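Local coordinates for yfhH hypothetical protein (Bacillus subtilis, PDB 1SF9), which is of unknown function but has been proposed to act as a transcriptional regulator and is a homodimer, at residues T85-N90 and V123-E128; L43-A48 and R65-A70; T91-T96 and R109-Q114. All blocks are in the same frame, centred on the assembly; numbering follows the deposited sequence. Where two conformers were deposited one is given.

How the contacts relate
The three contacts illustrate how the chemistry of a contact follows its place in a fold. Contact 2 is the buried one, an apolar packing of helices 34-53 and 57-74 with no hydrogen bond between its segments. Contacts 1 and 3 belong to the antiparallel sheet: contact 1, partly buried, joins strand 85-88 to strand 124-126, outermost within this chain, by backbone bonds, whereas contact 3 lies at the surface and adds a salt bridge and a water to a single backbone bond. These two meet through Lys127 and Glu94, Thr85 and Thr96, and Val88 and Phe95. Contact 2 touches contact 1 where Thr68 packs on Val123, and stays about 11 Å from contact 3 at the nearest atoms.

Contact 1 (T85-N90 and V123-E128); sequences TYRVEN and VLQEKE
Gln125 N gives its hydrogen to Arg87 O at 2.8 Å, an almost straight bond at 178°, and Arg87 N returns one to Gln125 O. This is the hydrogen-bonded pair of an antiparallel sheet, in which 124-126, outermost within this chain, lies against 85-88. One residue beyond the strand, Glu89 N reaches Val123 O at 2.8 Å, extending the pairing; the same oxygen also receives a CA-H...O contact from Val88 CA.

The two faces differ in chemistry. On that of Val88 and Leu124, buried apolar groups gather, and Phe95 of the next strand covers both. Tyr86 adds a separate contact, its CB 3.8 Å from Leu124 CB, the two side chains nearly perpendicular. On the other face, Arg87 in one of its two conformers sends CG anti to its own nitrogen (chi1 158°), and the extended chain carries NH2 to 3.3 Å from Gln125 CG, with guanidinium and amide planes steeply inclined to each other.

Toward the chain's end, direct pairing gives way to water. One water donates to Thr85 O and accepts from Lys127 N, while Lys127 NZ forms a salt bridge with Glu94. Tyr86 and Glu126 run side by side, and Tyr86 OH, also hydrogen-bonded to Ser81 N, donates at 2.7 Å to a second water, which in turn donates to Glu126 OE1 at 3.0 Å.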
ATOM      1  N   THR A  85      -1.846   2.364 -17.708  1.00  8.19           N
ATOM      2  CA  THR A  85      -0.498   2.247 -17.163  1.00  7.29           C
ATOM      3  C   THR A  85      -0.178   3.481 -16.309  1.00  6.62           C
ATOM      4  O   THR A  85      -0.472   4.620 -16.689  1.00  8.83           O
ATOM      5  CB  THR A  85       0.504   2.084 -18.315  1.00  6.35           C
ATOM      6  OG1 THR A  85       0.153   0.907 -19.057  1.00  8.93           O
ATOM      7  CG2 THR A  85       1.932   1.925 -17.775  1.00  7.76           C
ATOM      8  N   TYR A  86       0.370   3.222 -15.125  1.00  6.36           N
ATOM      9  CA  TYR A  86       0.678   4.259 -14.141  1.00  5.77           C
ATOM     10  C   TYR A  86       2.128   4.221 -13.752  1.00  8.68           C
ATOM     11  O   TYR A  86       2.820   3.222 -13.956  1.00 10.33           O
ATOM     12  CB  TYR A  86      -0.113   3.972 -12.815  1.00  7.71           C
ATOM     13  CG  TYR A  86      -1.619   3.956 -13.051  1.00  8.14           C
ATOM     14  CD1 TYR A  86      -2.217   2.848 -13.659  1.00  7.50           C
ATOM     15  CD2 TYR A  86      -2.399   5.049 -12.659  1.00 10.88           C
ATOM     16  CE1 TYR A  86      -3.597   2.834 -13.882  1.00  9.93           C
ATOM     17  CE2 TYR A  86      -3.779   5.036 -12.882  1.00 10.67           C
ATOM     18  CZ  TYR A  86      -4.378   3.929 -13.495  1.00 13.09           C
ATOM     19  OH  TYR A  86      -5.719   3.918 -13.717  1.00 13.69           O
ATOM     20  N   ARG A  87       2.595   5.330 -13.193  0.50  7.55           N
ATOM     21  CA  ARG A  87       3.951   5.382 -12.698  0.50  7.72           C
ATOM     22  C   ARG A  87       3.882   4.806 -11.294  0.50  7.77           C
ATOM     23  O   ARG A  87       2.905   5.033 -10.585  0.50  9.68           O
ATOM     24  CB  ARG A  87       4.455   6.824 -12.605  0.50 10.82           C
ATOM     25  CG  ARG A  87       5.613   6.973 -11.610  0.50 14.78           C
ATOM     26  CD  ARG A  87       6.222   8.367 -11.611  0.50 19.76           C
ATOM     27  NE  ARG A  87       6.912   8.647 -10.352  0.50 23.07           N
ATOM     28  CZ  ARG A  87       6.322   9.183  -9.289  0.50 23.62           C
ATOM     29  NH1 ARG A  87       7.013   9.405  -8.179  0.50 22.80           N
ATOM     30  NH2 ARG A  87       5.037   9.515  -9.344  0.50 25.73           N
ATOM     31  N   VAL A  88       4.885   4.031 -10.897  1.00  8.13           N
ATOM     32  CA  VAL A  88       4.895   3.504  -9.529  1.00  8.28           C
ATOM     33  C   VAL A  88       5.638   4.559  -8.717  1.00 12.03           C
ATOM     34  O   VAL A  88       6.775   4.892  -9.026  1.00 12.08           O
ATOM     35  CB  VAL A  88       5.602   2.158  -9.446  1.00  8.46           C
ATOM     36  CG1 VAL A  88       5.709   1.689  -7.999  1.00  8.83           C
ATOM     37  CG2 VAL A  88       4.827   1.151 -10.296  1.00  8.16           C
ATOM     38  N   GLU A  89       4.958   5.097  -7.707  1.00 11.98           N
ATOM     39  CA  GLU A  89       5.500   6.157  -6.867  1.00 13.41           C
ATOM     40  C   GLU A  89       6.930   5.890  -6.391  1.00 13.55           C
ATOM     41  O   GLU A  89       7.267   4.774  -5.997  1.00 12.85           O
ATOM     42  CB  GLU A  89       4.566   6.355  -5.660  1.00 16.70           C
ATOM     43  CG  GLU A  89       4.994   7.432  -4.671  1.00 23.88           C
ATOM     44  CD  GLU A  89       3.983   7.621  -3.549  1.00 29.88           C
ATOM     45  OE1 GLU A  89       3.089   6.755  -3.379  1.00 31.98           O
ATOM     46  OE2 GLU A  89       4.088   8.635  -2.827  1.00 33.75           O
ATOM     47  N   ASN A  90       7.749   6.939  -6.436  1.00 17.36           N
ATOM     48  CA  ASN A  90       9.149   6.894  -6.007  1.00 18.53           C
ATOM     49  C   ASN A  90      10.048   5.897  -6.746  1.00 21.00           C
ATOM     50  O   ASN A  90      11.078   5.486  -6.209  1.00 20.46           O
ATOM     51  CB  ASN A  90       9.250   6.614  -4.504  1.00 19.45           C
ATOM     52  CG  ASN A  90       8.774   7.769  -3.651  1.00 22.30           C
ATOM     53  OD1 ASN A  90       9.192   8.916  -3.832  1.00 24.03           O
ATOM     54  ND2 ASN A  90       7.903   7.469  -2.700  1.00 23.94           N
ATOM     55  N   VAL A 123       0.074   3.557  -4.500  1.00  7.95           N
ATOM     56  CA  VAL A 123       1.392   3.816  -5.081  1.00  7.09           C
ATOM     57  C   VAL A 123       1.321   4.062  -6.582  1.00  7.51           C
ATOM     58  O   VAL A 123       2.339   4.274  -7.217  1.00  9.96           O
ATOM     59  CB  VAL A 123       2.433   2.659  -4.799  1.00  6.79           C
ATOM     60  CG1 VAL A 123       2.457   2.318  -3.312  1.00 10.05           C
ATOM     61  CG2 VAL A 123       2.118   1.417  -5.594  1.00 10.08           C
ATOM     62  N   LEU A 124       0.114   4.051  -7.150  1.00  8.01           N
ATOM     63  CA  LEU A 124      -0.032   4.288  -8.585  1.00  7.97           C
ATOM     64  C   LEU A 124      -0.316   5.751  -8.885  1.00 10.72           C
ATOM     65  O   LEU A 124      -1.319   6.309  -8.438  1.00 12.87           O
ATOM     66  CB  LEU A 124      -1.148   3.420  -9.155  1.00 10.23           C
ATOM     67  CG  LEU A 124      -0.914   1.922  -8.974  1.00 10.31           C
ATOM     68  CD1 LEU A 124      -2.080   1.194  -9.652  1.00 12.02           C
ATOM     69  CD2 LEU A 124       0.416   1.469  -9.601  1.00 12.19           C
ATOM     70  N   GLN A 125       0.587   6.379  -9.637  1.00 13.69           N
ATOM     71  CA  GLN A 125       0.416   7.786  -9.980  1.00 17.14           C
ATOM     72  C   GLN A 125       0.089   7.910 -11.461  1.00 19.00           C
ATOM     73  O   GLN A 125       0.678   7.234 -12.293  1.00 16.43           O
ATOM     74  CB  GLN A 125       1.699   8.560  -9.674  1.00 19.93           C
ATOM     75  CG  GLN A 125       2.149   8.463  -8.211  1.00 28.41           C
ATOM     76  CD  GLN A 125       1.028   8.741  -7.210  1.00 33.10           C
ATOM     77  OE1 GLN A 125       0.324   9.756  -7.299  1.00 36.52           O
ATOM     78  NE2 GLN A 125       0.864   7.835  -6.238  1.00 34.18           N
ATOM     79  N   GLU A 126      -0.860   8.763 -11.799  1.00 23.52           N
ATOM     80  CA  GLU A 126      -1.184   8.926 -13.210  1.00 29.74           C
ATOM     81  C   GLU A 126       0.044   9.504 -13.911  1.00 32.83           C
ATOM     82  O   GLU A 126       0.766  10.325 -13.345  1.00 33.28           O
ATOM     83  CB  GLU A 126      -2.416   9.821 -13.383  1.00 32.43           C
ATOM     84  CG  GLU A 126      -3.711   9.018 -13.331  1.00 37.67           C
ATOM     85  CD  GLU A 126      -4.974   9.850 -13.493  1.00 40.88           C
ATOM     86  OE1 GLU A 126      -6.043   9.236 -13.700  1.00 43.55           O
ATOM     87  OE2 GLU A 126      -4.913  11.098 -13.407  1.00 42.92           O
ATOM     88  N   LYS A 127       0.296   9.023 -15.127  1.00 36.00           N
ATOM     89  CA  LYS A 127       1.438   9.451 -15.931  1.00 39.49           C
ATOM     90  C   LYS A 127       1.479  10.955 -16.164  1.00 41.29           C
ATOM     91  O   LYS A 127       0.439  11.614 -16.208  1.00 42.66           O
ATOM     92  CB  LYS A 127       1.408   8.751 -17.292  1.00 40.12           C
ATOM     93  CG  LYS A 127       1.632   7.250 -17.248  1.00 41.08           C
ATOM     94  CD  LYS A 127       3.094   6.928 -17.013  1.00 41.35           C
ATOM     95  CE  LYS A 127       3.968   7.580 -18.073  1.00 42.50           C
ATOM     96  NZ  LYS A 127       5.403   7.249 -17.894  1.00 44.24           N
ATOM     97  N   GLU A 128       2.688  11.483 -16.328  1.00 43.63           N
ATOM     98  CA  GLU A 128       2.893  12.907 -16.584  1.00 45.00           C
ATOM     99  C   GLU A 128       3.460  13.046 -18.003  1.00 45.40           C
ATOM    100  O   GLU A 128       3.965  14.132 -18.360  1.00 46.64           O
ATOM    101  CB  GLU A 128       3.887  13.484 -15.571  1.00 45.83           C
ATOM    102  CG  GLU A 128       3.816  14.993 -15.405  1.00 47.44           C
ATOM    103  CD  GLU A 128       5.088  15.593 -14.813  1.00 48.89           C
ATOM    104  OE1 GLU A 128       5.069  16.799 -14.481  1.00 49.26           O
ATOM    105  OE2 GLU A 128       6.105  14.872 -14.688  1.00 48.88           O
ATOM    106  OXT GLU A 128       3.396  12.051 -18.755  1.00 46.61           O
TER
HETATM  107  O   HOH W   1      -1.682   7.082 -16.190  1.00 26.91           O
HETATM  108  O   HOH W   2      -6.827   6.357 -13.212  1.00 29.98           O

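Contact 2 (L43-A48 and R65-A70); sequences LLSEKA and RKITMA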
ATOM      1  N   LEU A  43      -1.531   9.591  13.042  0.80  7.70           N
ATOM      2  CA  LEU A  43      -0.848   8.960  14.160  0.80  6.81           C
ATOM      3  C   LEU A  43       0.359   8.163  13.664  0.80  9.84           C
ATOM      4  O   LEU A  43       1.436   8.224  14.252  0.80 10.29           O
ATOM      5  CB  LEU A  43      -1.799   8.054  14.921  0.80  9.69           C
ATOM      6  CG  LEU A  43      -2.875   8.796  15.726  0.80 10.92           C
ATOM      7  CD1 LEU A  43      -3.815   7.812  16.411  0.80 11.68           C
ATOM      8  CD2 LEU A  43      -2.195   9.686  16.767  0.80 11.85           C
ATOM      9  N   LEU A  44       0.174   7.415  12.580  1.00  8.17           N
ATOM     10  CA  LEU A  44       1.287   6.647  12.026  1.00  8.87           C
ATOM     11  C   LEU A  44       2.409   7.571  11.553  1.00  9.07           C
ATOM     12  O   LEU A  44       3.595   7.264  11.743  1.00 10.18           O
ATOM     13  CB  LEU A  44       0.824   5.778  10.861  1.00  7.63           C
ATOM     14  CG  LEU A  44      -0.055   4.590  11.229  1.00  6.99           C
ATOM     15  CD1 LEU A  44      -0.686   4.033   9.962  1.00  8.81           C
ATOM     16  CD2 LEU A  44       0.752   3.506  11.925  1.00 10.96           C
ATOM     17  N   SER A  45       2.030   8.691  10.951  1.00  8.26           N
ATOM     18  CA  SER A  45       2.999   9.648  10.430  1.00 10.74           C
ATOM     19  C   SER A  45       3.800  10.282  11.540  1.00 11.68           C
ATOM     20  O   SER A  45       4.990  10.528  11.377  1.00 11.81           O
ATOM     21  CB  SER A  45       2.311  10.721   9.601  1.00 11.21           C
ATOM     22  OG  SER A  45       1.706  10.132   8.462  1.00 16.31           O
ATOM     23  N   GLU A  46       3.152  10.561  12.673  1.00 12.09           N
ATOM     24  CA  GLU A  46       3.895  11.139  13.801  1.00 10.97           C
ATOM     25  C   GLU A  46       4.899  10.105  14.335  1.00 12.81           C
ATOM     26  O   GLU A  46       6.027  10.457  14.675  1.00 14.16           O
ATOM     27  CB  GLU A  46       2.946  11.574  14.919  1.00 14.62           C
ATOM     28  CG  GLU A  46       3.662  12.326  16.031  1.00 22.95           C
ATOM     29  CD  GLU A  46       4.157  13.714  15.610  1.00 28.08           C
ATOM     30  OE1 GLU A  46       5.001  14.279  16.342  1.00 32.84           O
ATOM     31  OE2 GLU A  46       3.703  14.246  14.569  1.00 31.08           O
ATOM     32  N   LYS A  47       4.507   8.836  14.410  1.00 10.99           N
ATOM     33  CA  LYS A  47       5.438   7.817  14.889  1.00 11.47           C
ATOM     34  C   LYS A  47       6.589   7.653  13.892  1.00 11.54           C
ATOM     35  O   LYS A  47       7.733   7.411  14.296  1.00 12.98           O
ATOM     36  CB  LYS A  47       4.738   6.470  15.085  1.00 12.21           C
ATOM     37  CG  LYS A  47       3.746   6.482  16.234  1.00 15.53           C
ATOM     38  CD  LYS A  47       3.033   5.138  16.403  1.00 21.44           C
ATOM     39  CE  LYS A  47       2.003   5.216  17.542  1.00 24.54           C
ATOM     40  NZ  LYS A  47       1.253   3.938  17.639  1.00 30.16           N
ATOM     41  N   ALA A  48       6.286   7.783  12.606  1.00  9.59           N
ATOM     42  CA  ALA A  48       7.317   7.625  11.570  1.00 10.96           C
ATOM     43  C   ALA A  48       8.305   8.778  11.644  1.00 12.79           C
ATOM     44  O   ALA A  48       9.519   8.596  11.465  1.00 13.72           O
ATOM     45  CB  ALA A  48       6.682   7.562  10.173  1.00  9.78           C
ATOM     46  N   ARG A  65       5.097   1.243   5.537  1.00  7.58           N
ATOM     47  CA  ARG A  65       4.282   0.278   4.806  1.00  7.24           C
ATOM     48  C   ARG A  65       2.834   0.345   5.300  1.00  8.94           C
ATOM     49  O   ARG A  65       1.912   0.170   4.503  1.00  8.60           O
ATOM     50  CB  ARG A  65       4.834  -1.138   4.941  1.00  6.67           C
ATOM     51  CG  ARG A  65       6.087  -1.298   4.066  1.00  8.56           C
ATOM     52  CD  ARG A  65       6.605  -2.727   3.974  1.00  6.52           C
ATOM     53  NE  ARG A  65       7.114  -3.272   5.228  1.00  8.33           N
ATOM     54  CZ  ARG A  65       8.372  -3.135   5.656  1.00  8.40           C
ATOM     55  NH1 ARG A  65       8.745  -3.682   6.802  1.00 10.98           N
ATOM     56  NH2 ARG A  65       9.254  -2.434   4.949  1.00  8.20           N
ATOM     57  N   LYS A  66       2.633   0.554   6.603  0.80  7.26           N
ATOM     58  CA  LYS A  66       1.268   0.676   7.121  0.80  7.61           C
ATOM     59  C   LYS A  66       0.589   1.926   6.571  0.80  7.30           C
ATOM     60  O   LYS A  66      -0.601   1.904   6.252  0.80  7.88           O
ATOM     61  CB  LYS A  66       1.253   0.731   8.646  0.80  7.08           C
ATOM     62  CG  LYS A  66       1.668  -0.565   9.273  0.80  8.47           C
ATOM     63  CD  LYS A  66       1.507  -0.545  10.771  0.80 14.96           C
ATOM     64  CE  LYS A  66       1.848  -1.911  11.356  0.80 18.94           C
ATOM     65  NZ  LYS A  66       0.790  -2.908  11.033  0.80 23.92           N
ATOM     66  N   ILE A  67       1.340   3.021   6.467  1.00  6.77           N
ATOM     67  CA  ILE A  67       0.789   4.272   5.934  1.00  6.35           C
ATOM     68  C   ILE A  67       0.365   4.086   4.479  1.00  7.38           C
ATOM     69  O   ILE A  67      -0.725   4.493   4.074  1.00  6.56           O
ATOM     70  CB  ILE A  67       1.822   5.427   6.053  1.00  7.58           C
ATOM     71  CG1 ILE A  67       1.956   5.808   7.527  1.00  7.98           C
ATOM     72  CG2 ILE A  67       1.386   6.623   5.230  1.00 10.25           C
ATOM     73  CD1 ILE A  67       3.227   6.607   7.822  1.00  8.58           C
ATOM     74  N   THR A  68       1.229   3.449   3.694  1.00  6.94           N
ATOM     75  CA  THR A  68       0.910   3.204   2.300  1.00  7.03           C
ATOM     76  C   THR A  68      -0.393   2.425   2.206  1.00  6.60           C
ATOM     77  O   THR A  68      -1.228   2.693   1.341  1.00  7.95           O
ATOM     78  CB  THR A  68       2.044   2.413   1.629  1.00  7.63           C
ATOM     79  OG1 THR A  68       3.214   3.226   1.590  1.00 10.16           O
ATOM     80  CG2 THR A  68       1.650   1.998   0.205  1.00 11.46           C
ATOM     81  N   MET A  69      -0.586   1.477   3.111  0.60  6.78           N
ATOM     82  CA  MET A  69      -1.817   0.691   3.075  0.60  7.99           C
ATOM     83  C   MET A  69      -3.021   1.493   3.499  0.60  9.19           C
ATOM     84  O   MET A  69      -4.070   1.440   2.853  0.60  9.74           O
ATOM     85  CB  MET A  69      -1.678  -0.556   3.938  0.60 10.79           C
ATOM     86  CG  MET A  69      -0.798  -1.573   3.314  0.60 10.46           C
ATOM     87  SD  MET A  69      -1.396  -2.093   1.671  0.60 14.18           S
ATOM     88  CE  MET A  69      -3.064  -2.512   2.021  0.60 11.81           C
ATOM     89  N   ALA A  70      -2.884   2.249   4.580  1.00  7.46           N
ATOM     90  CA  ALA A  70      -4.010   3.060   5.047  1.00  9.14           C
ATOM     91  C   ALA A  70      -4.444   4.024   3.950  1.00  8.93           C
ATOM     92  O   ALA A  70      -5.647   4.244   3.726  1.00  9.57           O
ATOM     93  CB  ALA A  70      -3.628   3.837   6.324  1.00  8.87           C
TER
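Lys66 meets Leu44 with the root of its side chain: CB lies 4.0 Å from Leu44 CD1, the two chains set across each other. Beyond that methylene the lysine leads away from helix 34-53, so its aliphatic base serves as packing surface while its charged end takes no part. In one of its two conformers the side chain lies about 5 Å from a bound platinum ion, and Met25 of helix 17-30 also packs on it.

Ile67 is the main residue of its segment, with Leu44 as its chief partner. Its CG1 stands anti to the carbonyl carbon (chi1 -71°), and with CD1 nearly anti to CA (chi2 162°) this branch extends across to the opposite helix. CG1 comes within 3.5 Å of Leu44 CB, and the two side chains run antiparallel alongside each other. Such packing joins two consecutive antiparallel helices of a helical hairpin, the local axes 9.9 Å apart with 158° between their directions. At the end of the isoleucine, CD1 sits 3.9 Å from Ser45 OG and 4.3 Å from Ala48 CB, thus resting on successive turns of helix 34-53. The serine oxygen is not left without a polar partner beside this methyl, for it hydrogen-bonds to Ile41 O in its own helix. Shortening Ile67 to an alanine is likely to open a gap beside Leu44 CB and to leave Ser45 and Ala48 without the methyl that meets them. Tyr29 of helix 17-30 also packs against Leu44.

Contact 3 (T91-T96 and R109-Q114); sequences TEDEFT and RTSSPQ
Asp93 OD1 takes a hydrogen from Arg109 NH2 at 2.8 Å in a salt bridge, using the lone pair that faces away from OD2. Just before it, Thr91 OG1 accepts from Asp93 N in an ST turn, tying down the backbone behind the carboxylate. Carboxylate and guanidinium planes stand 87° apart, and the bond is bent to 141°.

Glu94 O receives Thr110 N at 2.9 Å, the donor tilted from the carbonyl plane, and Arg109 CA makes a CA-H...O contact with it. Glu94 N donates to a water that also bonds Thr110 OG1 and Ser111 OG, where the type I turn from Arg109 to Ser112 leaves the sheet.

Phe95 and Arg109 form an antiparallel non-hydrogen-bonded pair at the open end of a beta hairpin, strands 94-101 and 104-109. Phe95 swings its ring away from the backbone N (chi1 -176°), which puts CD2 4.0 Å from Arg109 CG. Thr96 OG1, hydrogen-bonded to Thr85 OG1, lies 4.1 Å from Thr110 CG2.

Arg109 joins two environments, its aliphatic part beside a buried ring and its charged end in salt bridges with Asp93 through NH2 and with Glu117 through NE; these carboxylates probably stabilise its positive charge.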
ATOM      1  N   THR A  91       9.646   5.486  -7.947  1.00 18.71           N
ATOM      2  CA  THR A  91      10.453   4.589  -8.759  1.00 17.57           C
ATOM      3  C   THR A  91      10.365   5.132 -10.182  1.00 19.04           C
ATOM      4  O   THR A  91       9.636   6.096 -10.443  1.00 17.48           O
ATOM      5  CB  THR A  91       9.919   3.154  -8.770  1.00 16.52           C
ATOM      6  OG1 THR A  91       8.795   3.083  -9.660  1.00 14.34           O
ATOM      7  CG2 THR A  91       9.511   2.717  -7.351  1.00 16.71           C
ATOM      8  N   GLU A  92      11.114   4.527 -11.099  1.00 21.74           N
ATOM      9  CA  GLU A  92      11.074   4.958 -12.495  1.00 23.80           C
ATOM     10  C   GLU A  92      10.332   3.897 -13.307  1.00 20.68           C
ATOM     11  O   GLU A  92      10.411   3.866 -14.540  1.00 19.95           O
ATOM     12  CB  GLU A  92      12.487   5.117 -13.055  1.00 28.89           C
ATOM     13  CG  GLU A  92      13.304   6.182 -12.352  1.00 36.16           C
ATOM     14  CD  GLU A  92      14.605   5.635 -11.842  1.00 40.31           C
ATOM     15  OE1 GLU A  92      15.443   5.233 -12.680  1.00 43.14           O
ATOM     16  OE2 GLU A  92      14.788   5.598 -10.603  1.00 44.50           O
ATOM     17  N   ASP A  93       9.617   3.027 -12.605  1.00 15.54           N
ATOM     18  CA  ASP A  93       8.866   1.946 -13.247  1.00 12.85           C
ATOM     19  C   ASP A  93       7.419   2.349 -13.613  1.00  9.95           C
ATOM     20  O   ASP A  93       6.841   3.264 -13.013  1.00 12.13           O
ATOM     21  CB  ASP A  93       8.779   0.730 -12.303  1.00 12.95           C
ATOM     22  CG  ASP A  93      10.124   0.069 -12.030  1.00 21.34           C
ATOM     23  OD1 ASP A  93      10.149  -0.858 -11.182  1.00 20.93           O
ATOM     24  OD2 ASP A  93      11.147   0.450 -12.643  1.00 19.64           O
ATOM     25  N   GLU A  94       6.855   1.628 -14.578  1.00 10.37           N
ATOM     26  CA  GLU A  94       5.471   1.825 -15.066  1.00  8.67           C
ATOM     27  C   GLU A  94       4.759   0.509 -14.832  1.00  8.24           C
ATOM     28  O   GLU A  94       5.337  -0.560 -15.035  1.00  9.13           O
ATOM     29  CB  GLU A  94       5.455   2.168 -16.563  1.00 11.41           C
ATOM     30  CG  GLU A  94       5.812   3.640 -16.821  1.00 19.69           C
ATOM     31  CD  GLU A  94       5.751   4.047 -18.293  1.00 22.29           C
ATOM     32  OE1 GLU A  94       5.121   3.347 -19.121  1.00 21.96           O
ATOM     33  OE2 GLU A  94       6.347   5.099 -18.619  1.00 29.10           O
ATOM     34  N   PHE A  95       3.513   0.599 -14.387  1.00  5.71           N
ATOM     35  CA  PHE A  95       2.734  -0.579 -14.047  1.00  6.14           C
ATOM     36  C   PHE A  95       1.399  -0.540 -14.772  1.00  4.90           C
ATOM     37  O   PHE A  95       0.642   0.415 -14.651  1.00  5.67           O
ATOM     38  CB  PHE A  95       2.520  -0.558 -12.530  1.00  5.50           C
ATOM     39  CG  PHE A  95       1.797  -1.760 -11.981  1.00  4.73           C
ATOM     40  CD1 PHE A  95       0.437  -1.714 -11.735  1.00  4.74           C
ATOM     41  CD2 PHE A  95       2.502  -2.916 -11.635  1.00  4.33           C
ATOM     42  CE1 PHE A  95      -0.212  -2.801 -11.147  1.00  8.53           C
ATOM     43  CE2 PHE A  95       1.853  -4.009 -11.046  1.00  5.84           C
ATOM     44  CZ  PHE A  95       0.501  -3.947 -10.797  1.00  6.18           C
ATOM     45  N   THR A  96       1.124  -1.595 -15.512  1.00  4.33           N
ATOM     46  CA  THR A  96      -0.131  -1.721 -16.239  1.00  4.90           C
ATOM     47  C   THR A  96      -1.084  -2.578 -15.413  1.00  3.66           C
ATOM     48  O   THR A  96      -0.744  -3.684 -14.999  1.00  6.33           O
ATOM     49  CB  THR A  96       0.126  -2.373 -17.608  1.00  5.30           C
ATOM     50  OG1 THR A  96       1.071  -1.557 -18.338  1.00  5.15           O
ATOM     51  CG2 THR A  96      -1.183  -2.530 -18.386  1.00  6.91           C
ATOM     52  N   ARG A 109       4.726  -4.836 -14.215  1.00  5.86           N
ATOM     53  CA  ARG A 109       5.596  -3.714 -14.537  1.00  5.71           C
ATOM     54  C   ARG A 109       6.041  -3.884 -15.995  1.00  4.01           C
ATOM     55  O   ARG A 109       6.257  -5.002 -16.450  1.00  7.36           O
ATOM     56  CB  ARG A 109       6.811  -3.749 -13.637  1.00  6.44           C
ATOM     57  CG  ARG A 109       6.460  -3.457 -12.181  1.00  5.72           C
ATOM     58  CD  ARG A 109       7.714  -3.593 -11.306  1.00  8.01           C
ATOM     59  NE  ARG A 109       7.286  -3.615  -9.900  1.00  8.12           N
ATOM     60  CZ  ARG A 109       7.497  -2.651  -9.017  1.00  8.64           C
ATOM     61  NH1 ARG A 109       7.027  -2.797  -7.790  1.00 11.09           N
ATOM     62  NH2 ARG A 109       8.180  -1.553  -9.327  1.00 17.18           N
ATOM     63  N   THR A 110       6.188  -2.779 -16.725  1.00  6.37           N
ATOM     64  CA  THR A 110       6.612  -2.893 -18.122  1.00  8.06           C
ATOM     65  C   THR A 110       8.030  -3.475 -18.191  1.00  9.34           C
ATOM     66  O   THR A 110       8.413  -4.056 -19.206  1.00  8.12           O
ATOM     67  CB  THR A 110       6.548  -1.535 -18.842  1.00  9.71           C
ATOM     68  OG1 THR A 110       7.400  -0.593 -18.197  1.00  9.59           O
ATOM     69  CG2 THR A 110       5.144  -0.982 -18.802  1.00  9.70           C
ATOM     70  N   SER A 111       8.793  -3.352 -17.105  1.00  8.48           N
ATOM     71  CA  SER A 111      10.139  -3.920 -17.082  1.00  9.89           C
ATOM     72  C   SER A 111      10.170  -5.421 -16.715  1.00  8.82           C
ATOM     73  O   SER A 111      11.218  -6.072 -16.828  1.00  9.59           O
ATOM     74  CB  SER A 111      11.041  -3.135 -16.118  1.00 11.25           C
ATOM     75  OG  SER A 111      10.500  -3.097 -14.818  1.00 14.79           O
ATOM     76  N   SER A 112       9.039  -5.976 -16.290  1.00  7.10           N
ATOM     77  CA  SER A 112       8.959  -7.422 -15.977  1.00  7.51           C
ATOM     78  C   SER A 112       7.544  -7.851 -16.362  1.00  8.51           C
ATOM     79  O   SER A 112       6.727  -8.299 -15.517  1.00  6.71           O
ATOM     80  CB  SER A 112       9.229  -7.691 -14.494  1.00  8.99           C
ATOM     81  OG  SER A 112       8.374  -6.953 -13.633  1.00 11.13           O
ATOM     82  N   PRO A 113       7.225  -7.732 -17.658  1.00  6.46           N
ATOM     83  CA  PRO A 113       5.885  -8.090 -18.126  1.00  6.31           C
ATOM     84  C   PRO A 113       5.453  -9.551 -18.022  1.00  7.15           C
ATOM     85  O   PRO A 113       4.282  -9.854 -18.204  1.00 10.44           O
ATOM     86  CB  PRO A 113       5.872  -7.551 -19.555  1.00  6.82           C
ATOM     87  CG  PRO A 113       7.266  -7.763 -19.980  1.00  8.24           C
ATOM     88  CD  PRO A 113       8.081  -7.332 -18.798  1.00  6.24           C
ATOM     89  N   GLN A 114       6.385 -10.428 -17.686  1.00  8.72           N
ATOM     90  CA  GLN A 114       6.067 -11.832 -17.520  1.00  9.83           C
ATOM     91  C   GLN A 114       5.662 -12.154 -16.083  1.00  8.38           C
ATOM     92  O   GLN A 114       5.344 -13.304 -15.773  1.00 12.18           O
ATOM     93  CB  GLN A 114       7.278 -12.676 -17.909  1.00 12.48           C
ATOM     94  CG  GLN A 114       8.512 -12.500 -16.990  1.00 13.75           C
ATOM     95  CD  GLN A 114       9.249 -11.128 -17.095  1.00 17.77           C
ATOM     96  OE1 GLN A 114      10.184 -10.877 -16.353  1.00 25.83           O
ATOM     97  NE2 GLN A 114       8.845 -10.290 -18.007  1.00 19.91           N
TER
HETATM   98  O   HOH W   3       8.687  -0.522 -15.443  1.00 16.10           O